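Local coordinates for protein WZI (Escherichia coli, PDB 2YNK) that binds carbohydrate as an outer-membrane beta-barrel lectin and takes part in the assembly of the group 1 capsule, at residues H406-W417 with T429-D440. Sequence-based numbering, arbitrary orientation.
With HEX (hexane), chain R.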
ATOM      1  N   HIS A 406     -15.636   3.206 -17.116  1.00 53.52           N
ATOM      2  CA  HIS A 406     -16.205   4.318 -17.866  1.00 56.34           C
ATOM      3  C   HIS A 406     -15.608   5.645 -17.519  1.00 56.40           C
ATOM      4  O   HIS A 406     -15.132   5.863 -16.395  1.00 57.96           O
ATOM      5  CB  HIS A 406     -17.705   4.372 -17.622  1.00 58.74           C
ATOM      6  CG  HIS A 406     -18.379   3.025 -17.720  1.00 61.27           C
ATOM      7  ND1 HIS A 406     -18.153   2.179 -18.746  1.00 63.08           N
ATOM      8  CD2 HIS A 406     -19.282   2.382 -16.870  1.00 61.96           C
ATOM      9  CE1 HIS A 406     -18.878   1.057 -18.567  1.00 64.30           C
ATOM     10  NE2 HIS A 406     -19.567   1.183 -17.415  1.00 62.84           N
ATOM     11  N   ALA A 407     -15.639   6.555 -18.491  1.00 55.87           N
ATOM     12  CA  ALA A 407     -15.282   7.943 -18.246  1.00 54.85           C
ATOM     13  C   ALA A 407     -16.310   8.545 -17.295  1.00 54.08           C
ATOM     14  O   ALA A 407     -17.507   8.580 -17.597  1.00 54.16           O
ATOM     15  CB  ALA A 407     -15.213   8.730 -19.539  1.00 55.10           C
ATOM     16  N   ASP A 408     -15.833   8.985 -16.132  1.00 52.02           N
ATOM     17  CA  ASP A 408     -16.708   9.511 -15.097  1.00 50.96           C
ATOM     18  C   ASP A 408     -16.000  10.594 -14.285  1.00 50.41           C
ATOM     19  O   ASP A 408     -14.779  10.633 -14.238  1.00 49.57           O
ATOM     20  CB  ASP A 408     -17.144   8.359 -14.194  1.00 49.48           C
ATOM     21  CG  ASP A 408     -18.519   8.563 -13.597  1.00 51.02           C
ATOM     22  OD1 ASP A 408     -19.000   9.720 -13.563  1.00 52.38           O
ATOM     23  OD2 ASP A 408     -19.130   7.556 -13.157  1.00 50.35           O
ATOM     24  N   THR A 409     -16.772  11.492 -13.684  1.00 52.77           N
ATOM     25  CA  THR A 409     -16.262  12.428 -12.677  1.00 54.55           C
ATOM     26  C   THR A 409     -16.904  12.070 -11.345  1.00 54.20           C
ATOM     27  O   THR A 409     -18.125  12.062 -11.222  1.00 56.48           O
ATOM     28  CB  THR A 409     -16.586  13.895 -13.004  1.00 56.30           C
ATOM     29  OG1 THR A 409     -15.910  14.275 -14.208  1.00 58.68           O
ATOM     30  CG2 THR A 409     -16.135  14.813 -11.867  1.00 55.83           C
ATOM     31  N   LEU A 410     -16.077  11.769 -10.357  1.00 53.83           N
ATOM     32  CA  LEU A 410     -16.561  11.314  -9.061  1.00 53.53           C
ATOM     33  C   LEU A 410     -16.378  12.416  -8.034  1.00 53.01           C
ATOM     34  O   LEU A 410     -15.312  13.003  -7.956  1.00 52.55           O
ATOM     35  CB  LEU A 410     -15.790  10.067  -8.638  1.00 51.71           C
ATOM     36  CG  LEU A 410     -15.716   9.001  -9.732  1.00 52.53           C
ATOM     37  CD1 LEU A 410     -14.918   7.807  -9.233  1.00 50.85           C
ATOM     38  CD2 LEU A 410     -17.110   8.585 -10.211  1.00 52.90           C
ATOM     39  N   LYS A 411     -17.443  12.719  -7.294  1.00 54.20           N
ATOM     40  CA  LYS A 411     -17.391  13.616  -6.144  1.00 54.94           C
ATOM     41  C   LYS A 411     -18.028  12.858  -4.999  1.00 54.85           C
ATOM     42  O   LYS A 411     -19.247  12.645  -4.995  1.00 51.13           O
ATOM     43  CB  LYS A 411     -18.162  14.907  -6.404  1.00 57.47           C
ATOM     44  CG  LYS A 411     -17.455  15.873  -7.335  1.00 60.34           C
ATOM     45  CD  LYS A 411     -18.431  16.760  -8.093  1.00 63.34           C
ATOM     46  CE  LYS A 411     -17.706  17.580  -9.156  1.00 65.86           C
ATOM     47  NZ  LYS A 411     -18.631  18.308 -10.071  1.00 67.48           N
ATOM     48  N   GLY A 412     -17.197  12.443  -4.040  1.00 55.22           N
ATOM     49  CA  GLY A 412     -17.647  11.571  -2.963  1.00 54.92           C
ATOM     50  C   GLY A 412     -17.157  11.941  -1.575  1.00 55.41           C
ATOM     51  O   GLY A 412     -16.115  12.579  -1.410  1.00 54.29           O
ATOM     52  N   ILE A 413     -17.937  11.512  -0.586  1.00 55.65           N
ATOM     53  CA  ILE A 413     -17.625  11.648   0.828  1.00 54.47           C
ATOM     54  C   ILE A 413     -17.665  10.253   1.446  1.00 54.30           C
ATOM     55  O   ILE A 413     -18.534   9.446   1.109  1.00 53.61           O
ATOM     56  CB  ILE A 413     -18.642  12.571   1.537  1.00 55.96           C
ATOM     57  CG1 ILE A 413     -18.283  12.752   3.025  1.00 56.68           C
ATOM     58  CG2 ILE A 413     -20.060  12.035   1.384  1.00 54.69           C
ATOM     59  CD1 ILE A 413     -19.077  13.846   3.722  1.00 55.66           C
ATOM     60  N   GLN A 414     -16.726   9.963   2.341  1.00 53.66           N
ATOM     61  CA  GLN A 414     -16.689   8.664   2.999  1.00 52.68           C
ATOM     62  C   GLN A 414     -16.377   8.840   4.480  1.00 53.63           C
ATOM     63  O   GLN A 414     -15.351   9.420   4.849  1.00 54.68           O
ATOM     64  CB  GLN A 414     -15.667   7.764   2.315  1.00 52.60           C
ATOM     65  CG  GLN A 414     -15.637   6.336   2.838  1.00 53.92           C
ATOM     66  CD  GLN A 414     -14.925   5.372   1.900  1.00 54.44           C
ATOM     67  OE1 GLN A 414     -14.221   5.780   0.967  1.00 55.11           O
ATOM     68  NE2 GLN A 414     -15.105   4.078   2.143  1.00 54.80           N
ATOM     69  N   LEU A 415     -17.295   8.373   5.322  1.00 53.60           N
ATOM     70  CA  LEU A 415     -17.117   8.407   6.764  1.00 53.73           C
ATOM     71  C   LEU A 415     -16.715   7.018   7.221  1.00 54.94           C
ATOM     72  O   LEU A 415     -17.051   6.026   6.568  1.00 56.16           O
ATOM     73  CB  LEU A 415     -18.412   8.818   7.462  1.00 53.32           C
ATOM     74  CG  LEU A 415     -19.057  10.140   7.039  1.00 53.33           C
ATOM     75  CD1 LEU A 415     -20.202  10.484   7.977  1.00 51.57           C
ATOM     76  CD2 LEU A 415     -18.046  11.278   6.982  1.00 52.67           C
ATOM     77  N   GLY A 416     -15.990   6.949   8.335  1.00 52.80           N
ATOM     78  CA  GLY A 416     -15.578   5.671   8.897  1.00 51.65           C
ATOM     79  C   GLY A 416     -15.585   5.664  10.417  1.00 51.99           C
ATOM     80  O   GLY A 416     -15.430   6.704  11.054  1.00 51.54           O
ATOM     81  N   TRP A 417     -15.793   4.479  10.986  1.00 52.00           N
ATOM     82  CA  TRP A 417     -15.619   4.255  12.417  1.00 52.62           C
ATOM     83  C   TRP A 417     -14.996   2.908  12.638  1.00 53.10           C
ATOM     84  O   TRP A 417     -15.394   1.911  12.008  1.00 52.16           O
ATOM     85  CB  TRP A 417     -16.933   4.346  13.173  1.00 53.10           C
ATOM     86  CG  TRP A 417     -16.779   4.000  14.631  1.00 53.29           C
ATOM     87  CD1 TRP A 417     -16.393   4.845  15.663  1.00 54.28           C
ATOM     88  CD2 TRP A 417     -16.982   2.695  15.271  1.00 53.89           C
ATOM     89  NE1 TRP A 417     -16.349   4.177  16.862  1.00 54.27           N
ATOM     90  CE2 TRP A 417     -16.691   2.887  16.696  1.00 54.37           C
ATOM     91  CE3 TRP A 417     -17.362   1.440  14.829  1.00 54.09           C
ATOM     92  CZ2 TRP A 417     -16.796   1.857  17.609  1.00 55.25           C
ATOM     93  CZ3 TRP A 417     -17.461   0.403  15.763  1.00 55.03           C
ATOM     94  CH2 TRP A 417     -17.182   0.609  17.120  1.00 55.91           C
ATOM     95  N   THR A 429     -16.419  -0.082  10.311  1.00 60.70           N
ATOM     96  CA  THR A 429     -17.532   0.321   9.453  1.00 59.20           C
ATOM     97  C   THR A 429     -17.171   1.457   8.511  1.00 56.10           C
ATOM     98  O   THR A 429     -16.215   2.197   8.729  1.00 56.32           O
ATOM     99  CB  THR A 429     -18.740   0.750  10.294  1.00 62.45           C
ATOM    100  OG1 THR A 429     -18.301   1.617  11.355  1.00 63.24           O
ATOM    101  CG2 THR A 429     -19.428  -0.481  10.884  1.00 63.15           C
ATOM    102  N   SER A 430     -17.954   1.578   7.450  1.00 56.08           N
ATOM    103  CA  SER A 430     -17.775   2.638   6.464  1.00 53.34           C
ATOM    104  C   SER A 430     -19.126   2.992   5.864  1.00 51.25           C
ATOM    105  O   SER A 430     -20.006   2.143   5.766  1.00 51.45           O
ATOM    106  CB  SER A 430     -16.798   2.199   5.371  1.00 52.84           C
ATOM    107  OG  SER A 430     -16.160   3.328   4.786  1.00 54.84           O
ATOM    108  N   LEU A 431     -19.284   4.256   5.494  1.00 50.57           N
ATOM    109  CA  LEU A 431     -20.518   4.771   4.915  1.00 50.81           C
ATOM    110  C   LEU A 431     -20.141   5.815   3.880  1.00 50.55           C
ATOM    111  O   LEU A 431     -19.338   6.690   4.173  1.00 52.10           O
ATOM    112  CB  LEU A 431     -21.364   5.411   6.005  1.00 51.37           C
ATOM    113  CG  LEU A 431     -22.721   5.978   5.586  1.00 53.03           C
ATOM    114  CD1 LEU A 431     -23.751   4.867   5.426  1.00 53.35           C
ATOM    115  CD2 LEU A 431     -23.192   7.011   6.602  1.00 53.40           C
ATOM    116  N   TRP A 432     -20.707   5.746   2.680  1.00 51.15           N
ATOM    117  CA  TRP A 432     -20.285   6.678   1.628  1.00 52.33           C
ATOM    118  C   TRP A 432     -21.374   7.116   0.681  1.00 53.67           C
ATOM    119  O   TRP A 432     -22.385   6.433   0.527  1.00 54.03           O
ATOM    120  CB  TRP A 432     -19.122   6.080   0.845  1.00 50.21           C
ATOM    121  CG  TRP A 432     -19.479   4.801   0.132  1.00 50.49           C
ATOM    122  CD1 TRP A 432     -20.073   4.661  -1.124  1.00 49.73           C
ATOM    123  CD2 TRP A 432     -19.294   3.427   0.615  1.00 49.92           C
ATOM    124  NE1 TRP A 432     -20.250   3.339  -1.435  1.00 48.13           N
ATOM    125  CE2 TRP A 432     -19.812   2.549  -0.444  1.00 47.57           C
ATOM    126  CE3 TRP A 432     -18.780   2.859   1.773  1.00 49.41           C
ATOM    127  CZ2 TRP A 432     -19.796   1.180  -0.331  1.00 47.89           C
ATOM    128  CZ3 TRP A 432     -18.771   1.466   1.877  1.00 50.01           C
ATOM    129  CH2 TRP A 432     -19.271   0.647   0.846  1.00 49.67           C
ATOM    130  N   TYR A 433     -21.161   8.284   0.067  1.00 53.57           N
ATOM    131  CA  TYR A 433     -22.015   8.810  -0.999  1.00 55.48           C
ATOM    132  C   TYR A 433     -21.134   9.305  -2.138  1.00 55.69           C
ATOM    133  O   TYR A 433     -20.137   9.997  -1.894  1.00 54.64           O
ATOM    134  CB  TYR A 433     -22.906   9.967  -0.519  1.00 57.34           C
ATOM    135  CG  TYR A 433     -23.667  10.650  -1.659  1.00 58.11           C
ATOM    136  CD1 TYR A 433     -24.754  10.029  -2.262  1.00 58.45           C
ATOM    137  CD2 TYR A 433     -23.287  11.912  -2.130  1.00 58.42           C
ATOM    138  CE1 TYR A 433     -25.447  10.638  -3.298  1.00 60.92           C
ATOM    139  CE2 TYR A 433     -23.974  12.537  -3.156  1.00 58.51           C
ATOM    140  CZ  TYR A 433     -25.052  11.892  -3.746  1.00 61.12           C
ATOM    141  OH  TYR A 433     -25.744  12.484  -4.781  1.00 59.17           O
ATOM    142  N   THR A 434     -21.511   8.956  -3.371  1.00 53.90           N
ATOM    143  CA  THR A 434     -20.732   9.317  -4.549  1.00 53.08           C
ATOM    144  C   THR A 434     -21.630   9.888  -5.618  1.00 53.75           C
ATOM    145  O   THR A 434     -22.508   9.197  -6.128  1.00 52.29           O
ATOM    146  CB  THR A 434     -19.998   8.118  -5.174  1.00 53.00           C
ATOM    147  OG1 THR A 434     -19.304   7.372  -4.164  1.00 54.80           O
ATOM    148  CG2 THR A 434     -19.004   8.608  -6.203  1.00 52.29           C
ATOM    149  N   ASN A 435     -21.397  11.160  -5.930  1.00 55.21           N
ATOM    150  CA  ASN A 435     -21.979  11.833  -7.081  1.00 55.22           C
ATOM    151  C   ASN A 435     -21.210  11.375  -8.326  1.00 55.59           C
ATOM    152  O   ASN A 435     -20.002  11.617  -8.440  1.00 52.89           O
ATOM    153  CB  ASN A 435     -21.861  13.350  -6.901  1.00 55.53           C
ATOM    154  CG  ASN A 435     -22.894  14.130  -7.691  1.00 58.13           C
ATOM    155  OD1 ASN A 435     -23.039  13.969  -8.911  1.00 59.31           O
ATOM    156  ND2 ASN A 435     -23.609  15.004  -6.996  1.00 59.83           N
ATOM    157  N   ALA A 436     -21.909  10.706  -9.244  1.00 56.59           N
ATOM    158  CA  ALA A 436     -21.291  10.170 -10.458  1.00 58.09           C
ATOM    159  C   ALA A 436     -22.157  10.421 -11.688  1.00 60.98           C
ATOM    160  O   ALA A 436     -23.328  10.785 -11.566  1.00 64.78           O
ATOM    161  CB  ALA A 436     -21.036   8.683 -10.291  1.00 57.69           C
ATOM    162  N   ASN A 437     -21.578  10.228 -12.871  1.00 62.35           N
ATOM    163  CA  ASN A 437     -22.316  10.381 -14.134  1.00 65.80           C
ATOM    164  C   ASN A 437     -22.620   9.050 -14.835  1.00 64.71           C
ATOM    165  O   ASN A 437     -23.613   8.947 -15.546  1.00 66.34           O
ATOM    166  CB  ASN A 437     -21.568  11.328 -15.079  1.00 68.66           C
ATOM    167  CG  ASN A 437     -21.347  12.713 -14.474  1.00 72.03           C
ATOM    168  OD1 ASN A 437     -20.243  13.260 -14.544  1.00 74.28           O
ATOM    169  ND2 ASN A 437     -22.395  13.286 -13.877  1.00 73.00           N
ATOM    170  N   ASN A 438     -21.775   8.040 -14.637  1.00 62.84           N
ATOM    171  CA  ASN A 438     -22.025   6.704 -15.176  1.00 62.61           C
ATOM    172  C   ASN A 438     -21.268   5.620 -14.419  1.00 60.36           C
ATOM    173  O   ASN A 438     -20.514   4.863 -15.014  1.00 59.87           O
ATOM    174  CB  ASN A 438     -21.662   6.654 -16.667  1.00 64.90           C
ATOM    175  CG  ASN A 438     -22.031   5.326 -17.336  1.00 64.60           C
ATOM    176  OD1 ASN A 438     -22.748   4.480 -16.771  1.00 64.25           O
ATOM    177  ND2 ASN A 438     -21.531   5.140 -18.553  1.00 62.95           N
ATOM    178  N   SER A 439     -21.485   5.546 -13.109  1.00 68.37           N
ATOM    179  CA  SER A 439     -20.872   4.512 -12.271  1.00 67.13           C
ATOM    180  C   SER A 439     -21.630   3.183 -12.374  1.00 68.08           C
ATOM    181  O   SER A 439     -22.784   3.152 -12.780  1.00 70.42           O
ATOM    182  CB  SER A 439     -20.840   4.973 -10.815  1.00 64.89           C
ATOM    183  OG  SER A 439     -20.317   3.970  -9.961  1.00 63.40           O
ATOM    184  N   ASP A 440     -20.967   2.090 -11.999  1.00 69.50           N
ATOM    185  CA  ASP A 440     -21.591   0.766 -11.942  1.00 70.48           C
ATOM    186  C   ASP A 440     -21.831   0.324 -10.485  1.00 67.60           C
ATOM    187  O   ASP A 440     -21.912  -0.874 -10.183  1.00 68.58           O
ATOM    188  CB  ASP A 440     -20.724  -0.260 -12.684  1.00 73.37           C
ATOM    189  CG  ASP A 440     -20.701  -0.035 -14.190  1.00 80.17           C
ATOM    190  OD1 ASP A 440     -21.723   0.428 -14.755  1.00 86.48           O
ATOM    191  OD2 ASP A 440     -19.660  -0.334 -14.817  1.00 82.19           O
TER
HETATM  192  C1  HEX R1017     -21.658  18.102  -5.849  1.00 73.94           C
HETATM  193  C2  HEX R1017     -22.445  17.438  -4.736  1.00 73.46           C
HETATM  194  C3  HEX R1017     -21.591  16.432  -3.960  1.00 71.70           C
HETATM  195  C4  HEX R1017     -21.150  16.967  -2.591  1.00 69.72           C
HETATM  196  C5  HEX R1017     -20.730  15.844  -1.643  1.00 66.53           C
HETATM  197  C6  HEX R1017     -19.372  15.297  -2.018  1.00 63.72           C
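Lys411, Ile413, Leu415 and Trp417 pair with Asn435, Tyr433, Leu431 and Thr429 through reciprocal backbone hydrogen bonds, the ladder of an antiparallel beta hairpin. Thr429 adds a side-chain bond at the Trp417 end: its OG1, set between backbone N and carbonyl carbon (chi1 46°), lies 3.0 Å from Trp417 O, which also accepts from Thr429 N. The same hydroxyl sits in plane at the edge of the indole.

Where the ladder ends, the Asp408 carboxylate gathers the turning chain. OD1 takes Asn437 N at 2.7 Å on its syn lone pair, while OD2 is met by Asn438 N at 3.1 Å from above the carboxylate plane. On the face carrying Gln414 and Trp432, the extended glutamine sends NE2 to Ser430 OG at 2.9 Å, nearly in the amide plane, and runs alongside the indole; Gln84 OE1 also accepts from NE2.

Apolar side chains meet at two places, Leu410 CD2 against Ala436 CB at 3.9 Å and Ile413 CG2 against Tyr433 CB. On the face of Lys411 and Asn435, presumably lipid-facing, bound hexane approaches Asn435 ND2 with its C2 at 3.5 Å, and dodecanes touch Leu415 and Trp417. The hairpin belongs to the closed barrel wall, with strand 408-422 bonded to strand 383-393 and strand 425-435 flanked by strand 444-454.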